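PDB 3G7G: UPF0311 protein CA_C3321 from Clostridium acetobutylicum ATCC 824, which is of unknown function and belongs to the UPF0311 (DUF3237) family. Local coordinates for the interface of chains A and B. Coordinates in Å, arbitrary orientation; residue numbers count along the deposited sequence, not the author numbering. Chains: chain A/B, UPF0311 protein CA_C3321.

The interface of chains A and B. Residues chain A 88, 125-127; chain B 33-34, 36, 64.
The guanidinium of B:Arg36 has the ring of A:Tyr88 on one face, B:Ile64 of its own chain on the other and the carboxylate of A:Glu125 at its edge. Ring and guanidinium lie nearly parallel, 15° apart, with A:Tyr88 CE2 3.6 Å from B:Arg36 CZ, while B:Arg36 CD sits over the centre of the same ring in a CH-pi contact. At the edge the salt bridge is side-on and bidentate. B:Arg36 NE donates to A:Glu125 OE1 and B:Arg36 NH2 to A:Glu125 OE2, each at 2.9 Å and almost straight. Both carboxylate oxygens are met on their syn sides, though the nitrogens stand about 25° out of the carboxylate plane.

A bent arginine chain, with chi2 and chi3 both near 60°, turns NE and NH2 towards the acid, whereas A:Glu125 reaches across from strand 117-126 with its chain extended. A:Glu125 OE1 also accepts a 2.6 Å hydrogen bond from the phenol OH of A:Tyr127 on the anti lone pair; this second donor probably helps to hold the carboxylate's rotation. B:Ile64 CD1 packs against the carboxylate as well.

This polar cluster is part of a two-fold symmetric interface between copies of the protein, so it recurs with the chains exchanged; the pairing may or may not be the biological one. Beside it, B:Val33 CG2 rests 3.6 Å from A:Tyr127 CD1.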
ATOM      1  N   TYR A  88      -7.111  -9.112 -13.059  1.00 26.83           N
ATOM      2  CA  TYR A  88      -6.602  -7.794 -12.810  1.00 26.38           C
ATOM      3  C   TYR A  88      -5.277  -7.923 -12.056  1.00 26.78           C
ATOM      4  O   TYR A  88      -5.177  -8.633 -11.038  1.00 28.37           O
ATOM      5  CB  TYR A  88      -7.618  -7.018 -11.999  1.00 26.24           C
ATOM      6  CG  TYR A  88      -7.110  -5.704 -11.548  1.00 26.58           C
ATOM      7  CD1 TYR A  88      -6.782  -4.707 -12.475  1.00 25.96           C
ATOM      8  CD2 TYR A  88      -6.933  -5.439 -10.200  1.00 26.59           C
ATOM      9  CE1 TYR A  88      -6.283  -3.472 -12.058  1.00 25.81           C
ATOM     10  CE2 TYR A  88      -6.460  -4.212  -9.780  1.00 26.02           C
ATOM     11  CZ  TYR A  88      -6.121  -3.242 -10.713  1.00 25.60           C
ATOM     12  OH  TYR A  88      -5.660  -2.023 -10.285  1.00 27.51           O
ATOM     13  N   GLU A 125      -6.286 -10.299  -8.968  1.00 23.33           N
ATOM     14  CA  GLU A 125      -7.688 -10.279  -8.587  1.00 23.19           C
ATOM     15  C   GLU A 125      -8.457 -11.022  -9.669  1.00 22.49           C
ATOM     16  O   GLU A 125      -8.307 -10.714 -10.814  1.00 22.59           O
ATOM     17  CB  GLU A 125      -8.146  -8.843  -8.420  1.00 23.03           C
ATOM     18  CG  GLU A 125      -9.562  -8.705  -8.039  1.00 22.61           C
ATOM     19  CD  GLU A 125      -9.968  -7.312  -7.921  1.00 23.97           C
ATOM     20  OE1 GLU A 125     -10.485  -6.768  -8.901  1.00 22.14           O
ATOM     21  OE2 GLU A 125      -9.768  -6.747  -6.844  1.00 29.35           O
ATOM     22  N   THR A 126      -9.211 -12.053  -9.291  1.00 23.10           N
ATOM     23  CA  THR A 126      -9.895 -12.946 -10.225  1.00 23.06           C
ATOM     24  C   THR A 126     -11.372 -13.090  -9.788  1.00 23.23           C
ATOM     25  O   THR A 126     -11.704 -12.744  -8.672  1.00 23.10           O
ATOM     26  CB  THR A 126      -9.228 -14.316 -10.261  1.00 22.80           C
ATOM     27  OG1 THR A 126      -9.282 -14.901  -8.963  1.00 23.65           O
ATOM     28  CG2 THR A 126      -7.775 -14.192 -10.664  1.00 23.55           C
ATOM     29  N   TYR A 127     -12.244 -13.568 -10.684  1.00 23.23           N
ATOM     30  CA  TYR A 127     -13.715 -13.509 -10.481  1.00 23.24           C
ATOM     31  C   TYR A 127     -14.401 -14.830 -10.781  1.00 23.63           C
ATOM     32  O   TYR A 127     -15.598 -14.886 -11.147  1.00 23.87           O
ATOM     33  CB  TYR A 127     -14.332 -12.376 -11.324  1.00 22.88           C
ATOM     34  CG  TYR A 127     -13.424 -11.185 -11.343  1.00 21.91           C
ATOM     35  CD1 TYR A 127     -13.508 -10.218 -10.357  1.00 23.20           C
ATOM     36  CD2 TYR A 127     -12.414 -11.068 -12.296  1.00 19.33           C
ATOM     37  CE1 TYR A 127     -12.635  -9.144 -10.337  1.00 24.01           C
ATOM     38  CE2 TYR A 127     -11.551  -9.983 -12.294  1.00 20.89           C
ATOM     39  CZ  TYR A 127     -11.652  -9.034 -11.285  1.00 21.08           C
ATOM     40  OH  TYR A 127     -10.800  -7.930 -11.250  1.00 23.43           O
TER
ATOM     41  N   VAL B  33     -15.423 -10.320  -4.268  1.00 27.53           N
ATOM     42  CA  VAL B  33     -14.466  -9.206  -4.506  1.00 26.70           C
ATOM     43  C   VAL B  33     -15.203  -7.981  -5.009  1.00 26.62           C
ATOM     44  O   VAL B  33     -14.839  -6.854  -4.673  1.00 26.41           O
ATOM     45  CB  VAL B  33     -13.295  -9.560  -5.447  1.00 27.77           C
ATOM     46  CG1 VAL B  33     -12.580 -10.839  -4.978  1.00 28.36           C
ATOM     47  CG2 VAL B  33     -13.733  -9.731  -6.818  1.00 28.15           C
ATOM     48  N   GLY B  34     -16.258  -8.191  -5.797  1.00 25.62           N
ATOM     49  CA  GLY B  34     -17.035  -7.084  -6.328  1.00 25.00           C
ATOM     50  C   GLY B  34     -16.712  -6.856  -7.775  1.00 23.90           C
ATOM     51  O   GLY B  34     -16.240  -7.786  -8.454  1.00 21.04           O
ATOM     52  N   ARG B  36     -14.697  -4.833 -10.608  1.00 25.48           N
ATOM     53  CA  ARG B  36     -13.498  -4.091 -11.000  1.00 26.04           C
ATOM     54  C   ARG B  36     -13.628  -3.444 -12.377  1.00 26.16           C
ATOM     55  O   ARG B  36     -13.876  -4.113 -13.384  1.00 24.75           O
ATOM     56  CB  ARG B  36     -12.285  -5.052 -11.015  1.00 25.11           C
ATOM     57  CG  ARG B  36     -10.891  -4.448 -11.464  1.00 25.01           C
ATOM     58  CD  ARG B  36     -10.320  -3.371 -10.543  1.00 22.47           C
ATOM     59  NE  ARG B  36     -10.065  -3.923  -9.201  1.00 21.70           N
ATOM     60  CZ  ARG B  36      -9.571  -3.243  -8.173  1.00 24.22           C
ATOM     61  NH1 ARG B  36      -9.291  -1.963  -8.286  1.00 25.65           N
ATOM     62  NH2 ARG B  36      -9.382  -3.828  -7.007  1.00 24.80           N
ATOM     63  N   ILE B  64     -13.164  -0.441  -7.555  1.00 25.56           N
ATOM     64  CA  ILE B  64     -13.898  -1.677  -7.294  1.00 25.08           C
ATOM     65  C   ILE B  64     -15.123  -1.376  -6.441  1.00 25.09           C
ATOM     66  O   ILE B  64     -15.031  -0.748  -5.381  1.00 26.31           O
ATOM     67  CB  ILE B  64     -12.957  -2.764  -6.678  1.00 26.03           C
ATOM     68  CG1 ILE B  64     -13.696  -4.101  -6.499  1.00 25.19           C
ATOM     69  CG2 ILE B  64     -12.234  -2.195  -5.380  1.00 26.06           C
ATOM     70  CD1 ILE B  64     -12.925  -5.319  -7.013  1.00 24.55           C
TER